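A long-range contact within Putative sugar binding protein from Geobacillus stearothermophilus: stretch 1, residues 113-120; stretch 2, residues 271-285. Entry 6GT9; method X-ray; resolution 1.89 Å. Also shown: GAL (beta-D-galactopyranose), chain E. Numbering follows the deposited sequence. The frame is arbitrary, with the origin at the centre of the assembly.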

# COMPACT_ATOMS: atom_id res chain seq x y z
N ILE A 113 5.10 23.93 7.58
CA ILE A 113 5.64 22.60 7.82
C ILE A 113 5.56 21.84 6.50
O ILE A 113 4.46 21.65 5.98
CB ILE A 113 4.90 21.87 8.95
CG1 ILE A 113 4.97 22.67 10.26
CG2 ILE A 113 5.47 20.49 9.20
CD1 ILE A 113 4.35 21.95 11.46
N PRO A 114 6.67 21.42 5.90
CA PRO A 114 6.59 20.72 4.62
C PRO A 114 6.02 19.32 4.78
O PRO A 114 6.27 18.64 5.78
CB PRO A 114 8.04 20.67 4.14
CG PRO A 114 8.85 20.76 5.39
CD PRO A 114 8.06 21.63 6.34
N VAL A 115 5.27 18.87 3.76
CA VAL A 115 4.65 17.56 3.77
C VAL A 115 5.17 16.77 2.58
O VAL A 115 5.14 17.28 1.44
CB VAL A 115 3.11 17.64 3.76
CG1 VAL A 115 2.48 16.24 3.56
CG2 VAL A 115 2.61 18.26 5.08
N VAL A 116 5.67 15.57 2.84
CA VAL A 116 6.00 14.60 1.79
C VAL A 116 5.01 13.46 1.91
O VAL A 116 4.83 12.90 3.00
CB VAL A 116 7.45 14.10 1.92
CG1 VAL A 116 7.71 12.92 0.97
CG2 VAL A 116 8.46 15.24 1.62
N THR A 117 4.35 13.13 0.81
CA THR A 117 3.48 11.96 0.82
C THR A 117 4.30 10.72 0.48
O THR A 117 5.28 10.78 -0.26
CB THR A 117 2.31 12.13 -0.15
OG1 THR A 117 2.80 12.53 -1.44
CG2 THR A 117 1.37 13.19 0.37
N ILE A 118 3.87 9.60 1.05
CA ILE A 118 4.57 8.32 0.91
C ILE A 118 3.52 7.24 0.68
O ILE A 118 2.43 7.29 1.28
CB ILE A 118 5.44 8.02 2.16
CG1 ILE A 118 6.23 6.72 2.00
CG2 ILE A 118 4.59 7.99 3.46
CD1 ILE A 118 7.31 6.58 3.04
N ASP A 119 3.82 6.30 -0.22
CA ASP A 119 3.03 5.08 -0.43
C ASP A 119 1.70 5.35 -1.13
O ASP A 119 1.27 4.58 -1.99
CB ASP A 119 2.81 4.35 0.91
CG ASP A 119 1.85 3.16 0.80
OD1 ASP A 119 0.63 3.36 0.98
OD2 ASP A 119 2.32 2.02 0.56
N THR A 120 1.03 6.44 -0.77
CA THR A 120 -0.23 6.86 -1.36
C THR A 120 -0.16 8.37 -1.56
O THR A 120 0.11 9.09 -0.60
CB THR A 120 -1.43 6.51 -0.45
OG1 THR A 120 -1.39 5.11 -0.10
CG2 THR A 120 -2.76 6.87 -1.10
N GLU A 271 12.56 1.45 0.52
CA GLU A 271 13.10 2.52 -0.30
C GLU A 271 12.24 3.78 -0.23
O GLU A 271 12.77 4.90 -0.21
CB GLU A 271 13.26 2.05 -1.74
CG GLU A 271 13.93 3.08 -2.65
CD GLU A 271 14.04 2.62 -4.09
OE1 GLU A 271 13.29 1.70 -4.49
OE2 GLU A 271 14.89 3.18 -4.82
N MET A 272 10.91 3.64 -0.18
CA MET A 272 10.13 4.87 -0.08
C MET A 272 10.32 5.54 1.28
O MET A 272 10.36 6.78 1.36
CB MET A 272 8.64 4.64 -0.39
CG MET A 272 7.95 3.41 0.13
SD MET A 272 6.24 3.27 -0.54
CE MET A 272 6.39 1.96 -1.77
N GLY A 273 10.50 4.76 2.35
CA GLY A 273 10.79 5.37 3.64
C GLY A 273 12.15 6.05 3.67
O GLY A 273 12.28 7.18 4.16
N TYR A 274 13.17 5.39 3.12
CA TYR A 274 14.51 5.97 3.02
C TYR A 274 14.50 7.23 2.16
O TYR A 274 15.04 8.27 2.55
CB TYR A 274 15.48 4.92 2.46
CG TYR A 274 16.94 5.33 2.46
CD1 TYR A 274 17.74 5.09 3.57
CD2 TYR A 274 17.52 5.95 1.34
CE1 TYR A 274 19.07 5.44 3.58
CE2 TYR A 274 18.85 6.32 1.35
CZ TYR A 274 19.62 6.07 2.47
OH TYR A 274 20.94 6.41 2.51
N LYS A 275 13.90 7.14 0.97
CA LYS A 275 13.91 8.29 0.07
C LYS A 275 13.03 9.42 0.59
O LYS A 275 13.34 10.59 0.36
CB LYS A 275 13.47 7.87 -1.33
CG LYS A 275 14.56 7.15 -2.10
CD LYS A 275 14.14 6.91 -3.54
CE LYS A 275 15.34 6.45 -4.38
NZ LYS A 275 15.02 6.49 -5.82
N ALA A 276 11.92 9.11 1.27
CA ALA A 276 11.08 10.17 1.81
C ALA A 276 11.84 11.01 2.84
O ALA A 276 11.64 12.22 2.92
CB ALA A 276 9.82 9.60 2.43
N VAL A 277 12.67 10.37 3.66
CA VAL A 277 13.42 11.11 4.67
C VAL A 277 14.52 11.93 4.01
O VAL A 277 14.75 13.09 4.37
CB VAL A 277 13.98 10.16 5.73
CG1 VAL A 277 14.93 10.89 6.66
CG2 VAL A 277 12.84 9.49 6.55
N LYS A 278 15.21 11.35 3.02
CA LYS A 278 16.23 12.10 2.29
C LYS A 278 15.62 13.29 1.56
O LYS A 278 16.21 14.38 1.55
CB LYS A 278 16.96 11.20 1.27
CG LYS A 278 17.67 9.98 1.86
CD LYS A 278 18.80 10.32 2.81
CE LYS A 278 20.05 10.83 2.08
NZ LYS A 278 20.87 9.72 1.53
N MET A 279 14.46 13.10 0.92
CA MET A 279 13.79 14.23 0.26
C MET A 279 13.43 15.31 1.27
O MET A 279 13.63 16.50 1.00
CB MET A 279 12.51 13.78 -0.47
CG MET A 279 12.62 12.69 -1.53
SD MET A 279 13.24 13.26 -3.11
CE MET A 279 14.99 13.45 -2.75
N MET A 280 12.88 14.91 2.42
CA MET A 280 12.49 15.89 3.43
C MET A 280 13.68 16.76 3.85
O MET A 280 13.54 17.98 4.01
CB MET A 280 11.89 15.18 4.64
CG MET A 280 11.36 16.15 5.69
SD MET A 280 10.04 17.22 5.09
CE MET A 280 8.64 16.10 5.12
N ALA A 281 14.86 16.15 4.02
CA ALA A 281 16.03 16.91 4.42
C ALA A 281 16.44 17.91 3.34
O ALA A 281 16.83 19.03 3.64
CB ALA A 281 17.19 15.97 4.74
N GLU A 282 16.30 17.52 2.07
CA GLU A 282 16.60 18.43 0.97
C GLU A 282 15.63 19.60 0.94
O GLU A 282 16.02 20.74 0.66
CB GLU A 282 16.56 17.67 -0.36
CG GLU A 282 17.68 16.67 -0.53
CD GLU A 282 19.00 17.33 -0.87
OE1 GLU A 282 19.15 17.83 -2.01
OE2 GLU A 282 19.89 17.37 0.02
N ILE A 283 14.34 19.34 1.19
CA ILE A 283 13.34 20.40 1.24
C ILE A 283 13.63 21.36 2.39
O ILE A 283 13.58 22.58 2.23
CB ILE A 283 11.94 19.76 1.37
CG1 ILE A 283 11.57 18.98 0.11
CG2 ILE A 283 10.88 20.80 1.74
CD1 ILE A 283 10.46 17.98 0.34
N VAL A 284 13.95 20.81 3.56
CA VAL A 284 14.25 21.65 4.73
C VAL A 284 15.46 22.54 4.45
O VAL A 284 15.59 23.63 5.02
CB VAL A 284 14.44 20.76 5.97
CG1 VAL A 284 15.09 21.52 7.09
CG2 VAL A 284 13.09 20.20 6.41
N ALA A 285 16.34 22.10 3.55
CA ALA A 285 17.53 22.85 3.16
C ALA A 285 17.25 23.90 2.10
O ALA A 285 18.17 24.64 1.72
CB ALA A 285 18.60 21.88 2.64
C1 GAL E . 0.27 -2.29 1.12
C2 GAL E . 0.02 -0.79 1.08
C3 GAL E . 0.15 -0.16 2.48
C4 GAL E . -0.78 -0.86 3.46
C5 GAL E . -0.56 -2.36 3.42
C6 GAL E . -1.60 -3.13 4.25
O1 GAL E . 0.11 -2.83 -0.17
O2 GAL E . 0.95 -0.13 0.21
O3 GAL E . -0.26 1.17 2.44
O4 GAL E . -2.14 -0.56 3.15
O5 GAL E . -0.64 -2.92 2.04
O6 GAL E . -1.16 -4.45 4.49

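What holds a strand and a helix together when their sequences lie more than 150 residues apart? No hydrogen bond crosses between them; the contact rests on apolar packing. The strand, residues 115-118, runs nearly antiparallel to the helix at 164°, with the axes 9.2 Å apart at their closest. Pro114, Val116 and Ile118 point their CA-to-CB bonds toward the helix, while Val115 and Thr117 point away, the usual alternation of an extended chain.

Why does Val116 lose the most surface? It sits in the middle of the row, and its branches reach different neighbours. Val116 CG2 lies 3.6 Å from both Met280 CE and Ile283 CD1, whereas Val116 CG1 is 4.2 Å from Ala276 CB. The small side chain of Ala276 accompanies a close backbone approach here: the CA atoms of Val116 and Ala276 are 6.7 Å apart.

How does Pro114 come second in covered surface without belonging to the strand? The ring of Pro114 lies against the later turns of the helix, with Pro114 CG 3.7 Å from Met280 SD and Pro114 CB 3.7 Å from Ile283 CG2. Met280 leaves its backbone sideways, but its end comes nearer, so that Met280 CE also approaches Pro114 O at 3.5 Å.

What does Ile118 meet at the other end? Ile118 CD1 reaches the helix backbone, 3.5 Å from Met272 O and 3.7 Å from Gly273 CA. Ile118 CD1 also lies 4.0 Å from Ala276 CB. Next along, Asp119 CA packs 3.7 Å from Met272 SD, while its carboxylate serves the sugar: galactose O2 donates a hydrogen bond to Asp119 OD2 at 2.6 Å. The apolar contact thus adjoins a residue that binds ligand, in keeping with a putative sugar binding protein.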